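Uncharacterized protein (Leishmania major, PDB 2B4W) is of unknown function but belongs to a family related to the beta-fructosidases, which suggests a five-bladed beta-propeller fold and possibly a role in carbohydrate handling. Local coordinates at residues A[111-116]-A[122-127]; A[44-49]-A[91-96]; A[58-63]-A[82-87]; A[149-152]-A[157-160]. All coordinates share one frame; numbering follows the deposited sequence.

Contact 1: A[111-116]-A[122-127]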
loop_
_atom_site.group_PDB
_atom_site.type_symbol
_atom_site.label_atom_id
_atom_site.label_comp_id
_atom_site.label_asym_id
_atom_site.label_seq_id
_atom_site.Cartn_x
_atom_site.Cartn_y
_atom_site.Cartn_z
ATOM N N TYR A 111 1.072 -5.448 15.439
ATOM C CA TYR A 111 2.362 -4.911 15.093
ATOM C C TYR A 111 2.590 -4.913 13.573
ATOM O O TYR A 111 2.051 -5.789 12.903
ATOM C CB TYR A 111 3.522 -5.722 15.679
ATOM C CG TYR A 111 3.468 -5.926 17.171
ATOM C CD1 TYR A 111 2.634 -6.886 17.730
ATOM C CD2 TYR A 111 4.263 -5.161 18.017
ATOM C CE1 TYR A 111 2.584 -7.070 19.094
ATOM C CE2 TYR A 111 4.220 -5.343 19.388
ATOM C CZ TYR A 111 3.380 -6.296 19.918
ATOM O OH TYR A 111 3.331 -6.490 21.285
ATOM N N GLY A 112 3.382 -3.949 13.131
ATOM C CA GLY A 112 3.982 -3.976 11.798
ATOM C C GLY A 112 5.276 -4.796 11.894
ATOM O O GLY A 112 6.183 -4.341 12.593
ATOM N N TYR A 113 5.342 -5.941 11.241
ATOM C CA TYR A 113 6.470 -6.843 11.131
ATOM C C TYR A 113 7.235 -6.642 9.815
ATOM O O TYR A 113 6.585 -6.528 8.770
ATOM C CB TYR A 113 6.043 -8.308 11.168
ATOM C CG TYR A 113 5.956 -9.011 12.489
ATOM C CD1 TYR A 113 5.763 -8.343 13.692
ATOM C CD2 TYR A 113 6.067 -10.401 12.507
ATOM C CE1 TYR A 113 5.689 -9.047 14.880
ATOM C CE2 TYR A 113 5.991 -11.108 13.691
ATOM C CZ TYR A 113 5.803 -10.419 14.872
ATOM O OH TYR A 113 5.729 -11.145 16.039
ATOM N N PHE A 114 8.561 -6.626 9.896
ATOM C CA PHE A 114 9.446 -6.350 8.770
ATOM C C PHE A 114 10.442 -7.495 8.585
ATOM O O PHE A 114 11.007 -7.991 9.558
ATOM C CB PHE A 114 10.231 -5.043 8.935
ATOM C CG PHE A 114 9.402 -3.785 8.743
ATOM C CD1 PHE A 114 8.657 -3.264 9.787
ATOM C CD2 PHE A 114 9.400 -3.156 7.507
ATOM C CE1 PHE A 114 7.909 -2.121 9.595
ATOM C CE2 PHE A 114 8.662 -2.004 7.319
ATOM C CZ PHE A 114 7.911 -1.504 8.355
ATOM N N TYR A 115 10.622 -7.866 7.340
ATOM C CA TYR A 115 11.418 -8.948 6.810
ATOM C C TYR A 115 12.287 -8.388 5.684
ATOM O O TYR A 115 11.865 -7.454 4.992
ATOM C CB TYR A 115 10.606 -10.099 6.219
ATOM C CG TYR A 115 9.540 -10.658 7.119
ATOM C CD1 TYR A 115 8.425 -9.890 7.414
ATOM C CD2 TYR A 115 9.647 -11.929 7.668
ATOM C CE1 TYR A 115 7.432 -10.371 8.237
ATOM C CE2 TYR A 115 8.655 -12.427 8.503
ATOM C CZ TYR A 115 7.555 -11.634 8.774
ATOM O OH TYR A 115 6.536 -12.074 9.589
ATOM N N ARG A 116 13.454 -8.979 5.524
ATOM C CA ARG A 116 14.332 -8.527 4.437
ATOM C C ARG A 116 14.837 -9.735 3.662
ATOM O O ARG A 116 14.869 -10.868 4.156
ATOM C CB ARG A 116 15.495 -7.694 4.962
ATOM C CG ARG A 116 16.405 -8.436 5.930
ATOM C CD ARG A 116 17.296 -7.445 6.683
ATOM N NE ARG A 116 18.384 -6.995 5.816
ATOM C CZ ARG A 116 19.109 -5.896 5.971
ATOM N NH1 ARG A 116 18.898 -5.072 6.990
ATOM N NH2 ARG A 116 20.066 -5.622 5.086
ATOM N N LEU A 122 12.633 -14.354 2.761
ATOM C CA LEU A 122 12.433 -13.209 3.627
ATOM C C LEU A 122 12.702 -13.525 5.081
ATOM O O LEU A 122 12.199 -14.486 5.649
ATOM C CB LEU A 122 11.000 -12.683 3.450
ATOM C CG LEU A 122 10.725 -12.194 2.016
ATOM C CD1 LEU A 122 9.253 -11.966 1.754
ATOM C CD2 LEU A 122 11.546 -10.927 1.741
ATOM N N THR A 123 13.540 -12.704 5.692
ATOM C CA THR A 123 13.977 -13.009 7.049
ATOM C C THR A 123 13.493 -11.901 7.980
ATOM O O THR A 123 13.871 -10.765 7.736
ATOM C CB THR A 123 15.506 -13.128 7.168
ATOM O OG1 THR A 123 15.999 -14.198 6.350
ATOM C CG2 THR A 123 15.905 -13.469 8.604
ATOM N N TYR A 124 12.685 -12.253 8.975
ATOM C CA TYR A 124 12.231 -11.261 9.936
ATOM C C TYR A 124 13.401 -10.454 10.465
ATOM O O TYR A 124 14.461 -11.003 10.783
ATOM C CB TYR A 124 11.476 -11.966 11.090
ATOM C CG TYR A 124 11.148 -10.993 12.204
ATOM C CD1 TYR A 124 10.039 -10.169 12.088
ATOM C CD2 TYR A 124 11.916 -10.887 13.357
ATOM C CE1 TYR A 124 9.714 -9.273 13.091
ATOM C CE2 TYR A 124 11.608 -9.988 14.358
ATOM C CZ TYR A 124 10.500 -9.182 14.219
ATOM O OH TYR A 124 10.194 -8.292 15.215
ATOM N N PHE A 125 13.284 -9.132 10.609
ATOM C CA PHE A 125 14.395 -8.469 11.301
ATOM C C PHE A 125 13.892 -7.429 12.296
ATOM O O PHE A 125 14.642 -7.054 13.207
ATOM C CB PHE A 125 15.434 -7.877 10.338
ATOM C CG PHE A 125 15.011 -6.631 9.579
ATOM C CD1 PHE A 125 14.153 -6.743 8.499
ATOM C CD2 PHE A 125 15.441 -5.360 9.909
ATOM C CE1 PHE A 125 13.746 -5.626 7.796
ATOM C CE2 PHE A 125 15.055 -4.228 9.214
ATOM C CZ PHE A 125 14.183 -4.368 8.147
ATOM N N THR A 126 12.676 -6.901 12.245
ATOM C CA THR A 126 12.289 -5.845 13.175
ATOM C C THR A 126 10.788 -5.586 13.050
ATOM O O THR A 126 10.151 -6.229 12.214
ATOM C CB THR A 126 13.060 -4.544 12.939
ATOM O OG1 THR A 126 13.106 -3.774 14.150
ATOM C CG2 THR A 126 12.325 -3.674 11.923
ATOM N N ARG A 127 10.269 -4.685 13.881
ATOM C CA ARG A 127 8.853 -4.399 13.957
ATOM C C ARG A 127 8.568 -3.036 14.569
ATOM O O ARG A 127 9.418 -2.404 15.179
ATOM C CB ARG A 127 8.131 -5.468 14.797
ATOM C CG ARG A 127 8.685 -5.502 16.229
ATOM C CD ARG A 127 7.513 -5.416 17.188
ATOM N NE ARG A 127 7.832 -5.761 18.556
ATOM C CZ ARG A 127 7.886 -4.978 19.618
ATOM N NH1 ARG A 127 7.641 -3.673 19.587
ATOM N NH2 ARG A 127 8.208 -5.532 20.789
#
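Y124 drives the edge of its ring into the notch between the rings of Y113 and Y115, two neighbours on the same side of the hairpin 110-116/121-127. Its CG is anti to the backbone N (chi1 172°), which swings the ring over the opposite strand toward Y113. Y124 CE1 sits over one face of Y113, 3.8 Å from Y113 CG. Y115 CE2 is 3.9 Å from Y124 CB. Both ring pairs are edge-to-face, and the Y115 pair is close to perpendicular, with planes at 80°. Farther along this side R127 runs alongside Y111, and R127 CD is 3.4 Å from Y111 CD2. Y111 CE2 lies over one face of the R127 guanidinium, the two planes 53° apart.

The other side of the hairpin has a second bump. The F125 ring brings CE1 to 3.7 Å from F114 CB. R116 CD covers one face of this ring in a CH-pi contact, 3.7 Å from F125 CD1. The methyl CG2 of T126 covers the opposite face.

The pairing includes a classic beta bulge. F125 and T126 both face F114. F114 N donates to T126 O at 2.8 Å. F114 O accepts from F125 N at 2.8 Å, and weakly from T126 N at 3.3 Å. The extra residue shifts the register, pairing Y124 with Y115 and T126 with F114. R116 and T123 close the pairing with two further backbone bonds.

Backbone bonds thus run along the register, while rings and aliphatic carbons fill the hollows between the side chains. The charge of R116 goes to a salt bridge with E92, and its aliphatic stem lies over F125.

Contact 2: A[44-49]-A[91-96]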
loop_
_atom_site.group_PDB
_atom_site.type_symbol
_atom_site.label_atom_id
_atom_site.label_comp_id
_atom_site.label_asym_id
_atom_site.label_seq_id
_atom_site.Cartn_x
_atom_site.Cartn_y
_atom_site.Cartn_z
ATOM N N HIS A 44 4.565 -10.264 -10.037
ATOM C CA HIS A 44 4.082 -10.936 -8.836
ATOM C C HIS A 44 3.318 -9.929 -7.968
ATOM O O HIS A 44 3.350 -8.709 -8.146
ATOM C CB HIS A 44 5.200 -11.513 -8.014
ATOM C CG HIS A 44 5.962 -12.661 -8.565
ATOM N ND1 HIS A 44 6.990 -12.509 -9.465
ATOM C CD2 HIS A 44 5.854 -13.998 -8.323
ATOM C CE1 HIS A 44 7.468 -13.710 -9.749
ATOM N NE2 HIS A 44 6.805 -14.644 -9.080
ATOM N N ILE A 45 2.593 -10.497 -7.015
ATOM C CA ILE A 45 1.866 -9.695 -6.042
ATOM C C ILE A 45 1.668 -10.514 -4.754
ATOM O O ILE A 45 1.450 -11.722 -4.843
ATOM C CB ILE A 45 0.530 -9.173 -6.575
ATOM C CG1 ILE A 45 0.049 -7.984 -5.765
ATOM C CG2 ILE A 45 -0.550 -10.244 -6.652
ATOM C CD1 ILE A 45 -1.160 -7.236 -6.272
ATOM N N TYR A 46 1.790 -9.846 -3.607
ATOM C CA TYR A 46 1.360 -10.466 -2.356
ATOM C C TYR A 46 -0.089 -10.075 -2.084
ATOM O O TYR A 46 -0.462 -8.916 -2.270
ATOM C CB TYR A 46 2.189 -10.032 -1.150
ATOM C CG TYR A 46 3.629 -10.456 -1.205
ATOM C CD1 TYR A 46 4.037 -11.739 -0.862
ATOM C CD2 TYR A 46 4.581 -9.528 -1.602
ATOM C CE1 TYR A 46 5.376 -12.111 -0.918
ATOM C CE2 TYR A 46 5.903 -9.891 -1.661
ATOM C CZ TYR A 46 6.296 -11.171 -1.321
ATOM O OH TYR A 46 7.631 -11.445 -1.410
ATOM N N GLY A 47 -0.892 -11.019 -1.628
ATOM C CA GLY A 47 -2.270 -10.739 -1.273
ATOM C C GLY A 47 -2.606 -11.209 0.137
ATOM O O GLY A 47 -2.041 -12.155 0.687
ATOM N N ARG A 48 -3.568 -10.490 0.691
ATOM C CA ARG A 48 -4.164 -10.856 1.974
ATOM C C ARG A 48 -5.326 -11.783 1.666
ATOM O O ARG A 48 -6.222 -11.407 0.888
ATOM C CB ARG A 48 -4.567 -9.625 2.751
ATOM C CG ARG A 48 -5.493 -9.752 3.923
ATOM C CD ARG A 48 -6.060 -8.399 4.386
ATOM N NE ARG A 48 -6.742 -8.557 5.641
ATOM C CZ ARG A 48 -7.096 -7.761 6.601
ATOM N NH1 ARG A 48 -6.909 -6.461 6.620
ATOM N NH2 ARG A 48 -7.714 -8.308 7.659
ATOM N N VAL A 49 -5.248 -12.986 2.154
ATOM C CA VAL A 49 -6.154 -14.091 1.946
ATOM C C VAL A 49 -6.935 -14.424 3.225
ATOM O O VAL A 49 -6.429 -14.795 4.274
ATOM C CB VAL A 49 -5.393 -15.326 1.445
ATOM C CG1 VAL A 49 -6.366 -16.383 0.949
ATOM C CG2 VAL A 49 -4.447 -14.878 0.338
ATOM N N ASN A 91 18.728 -2.572 -3.288
ATOM C CA ASN A 91 18.711 -3.775 -4.125
ATOM C C ASN A 91 18.113 -4.995 -3.482
ATOM O O ASN A 91 18.292 -6.092 -3.982
ATOM C CB ASN A 91 20.167 -4.046 -4.602
ATOM C CG ASN A 91 20.567 -2.819 -5.427
ATOM O OD1 ASN A 91 21.530 -2.133 -5.114
ATOM N ND2 ASN A 91 19.810 -2.510 -6.479
ATOM N N GLU A 92 17.361 -4.786 -2.397
ATOM C CA GLU A 92 16.635 -5.897 -1.800
ATOM C C GLU A 92 15.238 -5.451 -1.360
ATOM O O GLU A 92 14.930 -4.259 -1.248
ATOM C CB GLU A 92 17.402 -6.498 -0.621
ATOM C CG GLU A 92 17.327 -5.705 0.666
ATOM C CD GLU A 92 17.877 -6.416 1.886
ATOM O OE1 GLU A 92 18.073 -7.645 1.847
ATOM O OE2 GLU A 92 18.115 -5.737 2.915
HETATM N N MSE A 93 14.460 -6.493 -1.136
HETATM C CA MSE A 93 13.089 -6.373 -0.680
HETATM C C MSE A 93 13.083 -6.239 0.856
HETATM O O MSE A 93 13.744 -7.010 1.547
HETATM C CB MSE A 93 12.239 -7.562 -1.132
HETATM C CG MSE A 93 10.768 -7.447 -0.730
HETATM SE SE MSE A 93 9.658 -8.950 -1.195
HETATM C CE MSE A 93 9.201 -8.136 -2.890
ATOM N N ILE A 94 12.336 -5.273 1.328
ATOM C CA ILE A 94 11.828 -5.007 2.651
ATOM C C ILE A 94 10.314 -5.259 2.557
ATOM O O ILE A 94 9.586 -4.458 1.977
ATOM C CB ILE A 94 12.142 -3.620 3.157
ATOM C CG1 ILE A 94 13.633 -3.288 3.263
ATOM C CG2 ILE A 94 11.490 -3.371 4.524
ATOM C CD1 ILE A 94 14.474 -4.452 3.729
ATOM N N PHE A 95 9.927 -6.399 3.097
ATOM C CA PHE A 95 8.557 -6.896 3.095
ATOM C C PHE A 95 7.971 -6.783 4.505
ATOM O O PHE A 95 8.662 -7.070 5.479
ATOM C CB PHE A 95 8.497 -8.322 2.618
ATOM C CG PHE A 95 7.215 -9.094 2.901
ATOM C CD1 PHE A 95 6.132 -9.021 2.039
ATOM C CD2 PHE A 95 7.086 -9.916 4.009
ATOM C CE1 PHE A 95 4.973 -9.755 2.274
ATOM C CE2 PHE A 95 5.945 -10.654 4.253
ATOM C CZ PHE A 95 4.882 -10.591 3.370
ATOM N N GLY A 96 6.717 -6.368 4.568
ATOM C CA GLY A 96 6.052 -6.224 5.843
ATOM C C GLY A 96 4.590 -6.571 5.776
ATOM O O GLY A 96 3.895 -6.725 4.768
#
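Y46 and F95 meet ring to ring, and this is the larger part of the contact. F95 CE1 stands over the centre of the Y46 ring, 3.8 Å from Y46 CG. F95 CD1 lies nearer the outer end of the same face, 3.8 Å from Y46 CE2. The two planes are inclined at 47° and the centroids are 4.6 Å apart.

The second kind of contact is Met-aromatic. M93, a selenomethionine, approaches the Y46 ring at its edge, from the direction opposite to that of the tyrosine. Its CG is anti to the backbone N (chi1 -177°), and the chain stays extended to the selenium, which carries SE across to Y46. SE lies 5.0 Å from the centroid of the Y46 ring and 3.2 Å from Y46 OH. The methyl bends back near the ring plane, with M93 CE 3.9 Å from Y46 CE2.

Polar bonding leads elsewhere. The hydroxyl of Y46 is hydrogen-bonded to P119 O, so this buried group has its partner in the turn between strands 110-116 and 121-127.

The backbones stay well apart, as Y46 CA and F95 CA are 9.7 Å from each other. The contact thus joins two sheets through side chains alone. Strand 42-50 lies in the large mixed sheet and strand 92-100 in the four-stranded sheet 84-127. W79 meets both rings, F37 touches Y46, and L122 of strand 121-127 packs on all three residues.

Contact 3: A[58-63]-A[82-87]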
loop_
_atom_site.group_PDB
_atom_site.type_symbol
_atom_site.label_atom_id
_atom_site.label_comp_id
_atom_site.label_asym_id
_atom_site.label_seq_id
_atom_site.Cartn_x
_atom_site.Cartn_y
_atom_site.Cartn_z
ATOM N N SER A 58 -6.634 -13.888 8.468
ATOM C CA SER A 58 -5.862 -13.765 7.248
ATOM C C SER A 58 -4.503 -14.428 7.371
ATOM O O SER A 58 -4.017 -14.531 8.487
ATOM C CB SER A 58 -5.666 -12.274 6.911
ATOM O OG SER A 58 -6.949 -11.727 7.127
ATOM N N HIS A 59 -4.019 -14.820 6.206
ATOM C CA HIS A 59 -2.629 -15.164 5.985
ATOM C C HIS A 59 -2.208 -14.440 4.698
ATOM O O HIS A 59 -3.064 -13.851 4.037
ATOM C CB HIS A 59 -2.419 -16.669 5.889
ATOM C CG HIS A 59 -3.125 -17.286 4.723
ATOM N ND1 HIS A 59 -4.485 -17.436 4.655
ATOM C CD2 HIS A 59 -2.648 -17.787 3.568
ATOM C CE1 HIS A 59 -4.822 -18.008 3.518
ATOM N NE2 HIS A 59 -3.711 -18.243 2.818
ATOM N N VAL A 60 -0.934 -14.470 4.356
ATOM C CA VAL A 60 -0.498 -13.827 3.128
ATOM C C VAL A 60 0.052 -14.869 2.161
ATOM O O VAL A 60 0.822 -15.756 2.530
ATOM C CB VAL A 60 0.604 -12.774 3.341
ATOM C CG1 VAL A 60 1.301 -12.503 2.006
ATOM C CG2 VAL A 60 0.045 -11.511 3.969
ATOM N N ARG A 61 -0.360 -14.762 0.905
ATOM C CA ARG A 61 0.221 -15.597 -0.139
ATOM C C ARG A 61 0.980 -14.753 -1.167
ATOM O O ARG A 61 0.755 -13.551 -1.316
ATOM C CB ARG A 61 -0.849 -16.418 -0.846
ATOM C CG ARG A 61 -1.496 -17.481 0.031
ATOM C CD ARG A 61 -0.553 -18.582 0.439
ATOM N NE ARG A 61 -0.235 -19.550 -0.585
ATOM C CZ ARG A 61 -0.937 -20.385 -1.313
ATOM N NH1 ARG A 61 -2.255 -20.522 -1.246
ATOM N NH2 ARG A 61 -0.265 -21.148 -2.173
ATOM N N LEU A 62 1.880 -15.414 -1.873
ATOM C CA LEU A 62 2.566 -14.829 -3.019
ATOM C C LEU A 62 1.857 -15.352 -4.277
ATOM O O LEU A 62 1.686 -16.567 -4.326
ATOM C CB LEU A 62 4.037 -15.206 -3.074
ATOM C CG LEU A 62 4.860 -14.725 -4.276
ATOM C CD1 LEU A 62 5.122 -13.221 -4.215
ATOM C CD2 LEU A 62 6.162 -15.511 -4.342
ATOM N N PHE A 63 1.505 -14.444 -5.185
ATOM C CA PHE A 63 0.935 -14.741 -6.472
ATOM C C PHE A 63 1.804 -14.249 -7.653
ATOM O O PHE A 63 2.383 -13.154 -7.646
ATOM C CB PHE A 63 -0.437 -14.104 -6.654
ATOM C CG PHE A 63 -1.470 -14.457 -5.598
ATOM C CD1 PHE A 63 -1.450 -13.827 -4.374
ATOM C CD2 PHE A 63 -2.440 -15.400 -5.874
ATOM C CE1 PHE A 63 -2.397 -14.165 -3.408
ATOM C CE2 PHE A 63 -3.398 -15.727 -4.941
ATOM C CZ PHE A 63 -3.353 -15.102 -3.715
ATOM N N GLU A 82 -1.682 -9.790 7.840
ATOM C CA GLU A 82 -2.621 -9.014 7.072
ATOM C C GLU A 82 -1.922 -7.906 6.271
ATOM O O GLU A 82 -0.808 -7.511 6.611
ATOM C CB GLU A 82 -3.672 -8.332 7.972
ATOM C CG GLU A 82 -4.239 -9.245 9.048
ATOM C CD GLU A 82 -5.303 -8.578 9.894
ATOM O OE1 GLU A 82 -5.282 -7.334 10.045
ATOM O OE2 GLU A 82 -6.163 -9.323 10.405
ATOM N N ASP A 83 -2.595 -7.389 5.252
ATOM C CA ASP A 83 -2.194 -6.203 4.502
ATOM C C ASP A 83 -0.705 -6.149 4.175
ATOM O O ASP A 83 0.008 -5.319 4.753
ATOM C CB ASP A 83 -2.526 -4.943 5.288
ATOM C CG ASP A 83 -3.996 -4.888 5.660
ATOM O OD1 ASP A 83 -4.747 -5.676 5.053
ATOM O OD2 ASP A 83 -4.351 -4.079 6.536
ATOM N N PRO A 84 -0.255 -7.012 3.279
ATOM C CA PRO A 84 1.183 -7.033 2.963
ATOM C C PRO A 84 1.612 -5.787 2.179
ATOM O O PRO A 84 0.801 -5.092 1.573
ATOM C CB PRO A 84 1.333 -8.289 2.131
ATOM C CG PRO A 84 -0.017 -8.568 1.580
ATOM C CD PRO A 84 -1.041 -7.979 2.492
ATOM N N TYR A 85 2.897 -5.462 2.212
ATOM C CA TYR A 85 3.458 -4.251 1.621
ATOM C C TYR A 85 4.963 -4.391 1.402
ATOM O O TYR A 85 5.663 -5.062 2.151
ATOM C CB TYR A 85 3.211 -2.984 2.421
ATOM C CG TYR A 85 3.661 -2.916 3.848
ATOM C CD1 TYR A 85 2.827 -3.457 4.829
ATOM C CD2 TYR A 85 4.863 -2.339 4.240
ATOM C CE1 TYR A 85 3.207 -3.410 6.159
ATOM C CE2 TYR A 85 5.239 -2.297 5.570
ATOM C CZ TYR A 85 4.400 -2.837 6.524
ATOM O OH TYR A 85 4.721 -2.825 7.861
ATOM N N ILE A 86 5.437 -3.728 0.344
ATOM C CA ILE A 86 6.824 -3.930 -0.047
ATOM C C ILE A 86 7.519 -2.603 -0.347
ATOM O O ILE A 86 6.911 -1.574 -0.605
ATOM C CB ILE A 86 7.011 -4.812 -1.302
ATOM C CG1 ILE A 86 6.244 -4.297 -2.532
ATOM C CG2 ILE A 86 6.697 -6.270 -1.043
ATOM C CD1 ILE A 86 6.594 -5.087 -3.790
ATOM N N ALA A 87 8.844 -2.709 -0.307
ATOM C CA ALA A 87 9.717 -1.608 -0.689
ATOM C C ALA A 87 11.050 -2.193 -1.130
ATOM O O ALA A 87 11.369 -3.319 -0.754
ATOM C CB ALA A 87 9.886 -0.595 0.415
HETATM O O HOH W 1 -5.372 -11.704 10.525
#
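V60 and P84 pack on each other, and V60 has the largest area buried here. The valine has CG1 anti to its backbone N (chi1 162°), which leaves CG2 to do most of the touching. V60 CG2 lies 3.8 Å from P84 CG and 3.9 Å from P84 CB. The other branch is more distant, with V60 CG1 4.2 Å from P84 CG. The valine and the proline pass one another rather than meeting end-on. Strand 59-67 and strand 84-89 belong to different sheets, and this pair bridges them.

E82 comes next. Its methylene CG rests 4.0 Å from S58 CB, and beyond CG the chain runs out extended. The carboxylate then reaches beyond the serine. S58 OG is 4.1 Å from E82 OE2, too far for a direct bond. A water may instead link S58 N, on the main chain, to E82 OE2. It would accept from S58 N at 3.3 Å and donate to E82 OE2 at 2.5 Å. The first bond is long and the second is too short to trust, so the bridge is doubtful.

The chain turns a corner at D83, between E82 and P84. R48 NH1 of strand 42-50 forms a salt bridge with D83, while R48 NH2 makes a long, weak ion pair with E82. Y46 and F95 also pack on P84, and W79 on V60.

The contact therefore has two characters. Its V60-P84 half is purely apolar and joins the neighbouring aromatic core. Its S58-E82 half is methylene packing with polar ends, which a water may link.

Contact 4: A[149-152]-A[157-160]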
loop_
_atom_site.group_PDB
_atom_site.type_symbol
_atom_site.label_atom_id
_atom_site.label_comp_id
_atom_site.label_asym_id
_atom_site.label_seq_id
_atom_site.Cartn_x
_atom_site.Cartn_y
_atom_site.Cartn_z
ATOM N N SER A 149 5.070 6.630 9.906
ATOM C CA SER A 149 4.353 5.973 10.988
ATOM C C SER A 149 2.867 6.252 10.904
ATOM O O SER A 149 2.465 7.047 10.055
ATOM C CB SER A 149 4.873 6.516 12.330
ATOM O OG SER A 149 4.557 7.909 12.397
ATOM N N ARG A 150 2.061 5.620 11.745
ATOM C CA ARG A 150 0.622 5.835 11.721
ATOM C C ARG A 150 -0.008 5.555 13.081
ATOM O O ARG A 150 -0.752 4.584 13.248
ATOM C CB ARG A 150 -0.063 4.966 10.656
ATOM C CG ARG A 150 -1.210 5.649 9.935
ATOM C CD ARG A 150 -2.400 5.919 10.855
ATOM N NE ARG A 150 -2.914 4.639 11.320
ATOM C CZ ARG A 150 -4.000 3.989 10.957
ATOM N NH1 ARG A 150 -4.840 4.469 10.048
ATOM N NH2 ARG A 150 -4.268 2.810 11.521
ATOM N N PRO A 151 0.243 6.388 14.076
ATOM C CA PRO A 151 -0.500 6.221 15.338
ATOM C C PRO A 151 -1.996 6.453 15.149
ATOM O O PRO A 151 -2.461 7.452 14.617
ATOM C CB PRO A 151 0.099 7.294 16.251
ATOM C CG PRO A 151 0.756 8.273 15.339
ATOM C CD PRO A 151 1.206 7.496 14.125
ATOM N N ARG A 152 -2.779 5.486 15.607
ATOM C CA ARG A 152 -4.230 5.634 15.607
ATOM C C ARG A 152 -4.827 5.134 16.918
ATOM O O ARG A 152 -4.616 3.977 17.296
ATOM C CB ARG A 152 -4.848 4.881 14.433
ATOM C CG ARG A 152 -6.356 4.996 14.339
ATOM C CD ARG A 152 -6.955 3.972 13.385
ATOM N NE ARG A 152 -8.397 4.147 13.255
ATOM C CZ ARG A 152 -9.223 3.276 12.701
ATOM N NH1 ARG A 152 -8.789 2.132 12.191
ATOM N NH2 ARG A 152 -10.519 3.557 12.650
ATOM N N ALA A 157 -5.656 9.604 15.280
ATOM C CA ALA A 157 -4.863 9.159 14.138
ATOM C C ALA A 157 -4.010 10.269 13.532
ATOM O O ALA A 157 -4.404 11.404 13.275
ATOM C CB ALA A 157 -5.738 8.568 13.036
ATOM N N SER A 158 -2.756 9.916 13.269
ATOM C CA SER A 158 -1.847 10.847 12.613
ATOM C C SER A 158 -0.979 10.057 11.643
ATOM O O SER A 158 -0.813 8.847 11.817
ATOM C CB SER A 158 -0.983 11.576 13.635
ATOM O OG SER A 158 0.337 11.786 13.172
ATOM N N ILE A 159 -0.462 10.749 10.649
ATOM C CA ILE A 159 0.567 10.156 9.820
ATOM C C ILE A 159 1.836 10.953 10.141
ATOM O O ILE A 159 1.820 12.173 9.979
ATOM C CB ILE A 159 0.365 10.212 8.305
ATOM C CG1 ILE A 159 -0.602 9.198 7.709
ATOM C CG2 ILE A 159 1.744 10.092 7.660
ATOM C CD1 ILE A 159 -1.384 9.676 6.502
ATOM N N GLY A 160 2.832 10.211 10.595
ATOM C CA GLY A 160 4.120 10.763 10.954
ATOM C C GLY A 160 5.218 10.363 9.985
ATOM O O GLY A 160 5.033 9.514 9.116
#
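S149 brings its hydroxyl close to G160, where the absence of a side chain leaves room for it. OG stands between the backbone N and the carbonyl carbon (chi1 64°), and S149 OG lies 3.2 Å from G160 CA. Beside this, the two residues form an antiparallel hydrogen-bonded pair. S149 N donates to G160 O at 3.0 Å and G160 N to S149 O at 3.2 Å.

The next carbonyl across, S158 O, is wrapped by carbon. P151 CD lies 3.4 Å from S158 O, and P151 CG is 4.1 Å from S158 CB. From R150 the bent side chain also passes close, and R150 CD is 3.5 Å from S158 O. The CA of R150 adds a CH...O contact to the same oxygen.

Toward the turn, the aliphatic start of R152 lies against the methyl of A157, with R152 CG 3.9 Å from A157 CB. Past that point R152 stays fully extended and leads away. Here the pairing is backbone again: S158 N donates to P151 O at 2.8 Å.

The two arginines leave the hairpin for other elements. R150 forms a salt bridge with D134 and bonds to G190 O, while R152 makes a cation-pi contact with W189. I159 points away from 149-152 overall, onto I183 and L184, though its CG2 still brushes S149 O. The contact thus closes the end of a hairpin between strands 145-149 and 159-164, next to strand 188-198 of the adjoining sheet.

How the contacts relate
Contacts 2 and 3 are core and join the same two sheets, the large mixed one and the four-stranded one, by side chains. Contact 3 is nested in the loop that contact 2 closes, and their centres are about 6 Å apart. Strands 42-50 and 59-67 pair directly, with a probable hydrogen bond from I45 N to F63 O. Contacts 1 and 4 are partly exposed hairpins, each built on backbone bonds within its own sheet. Contact 1 shares its sheet with 2 and 3 and touches both. Contact 4 lies about 19 Å or more, centre to centre, from the rest. Such successive antiparallel sheets are consistent with propeller blades. Aromatic side chains are prominent in contacts 1 and 2, but of these two only contact 1 adds backbone bonds.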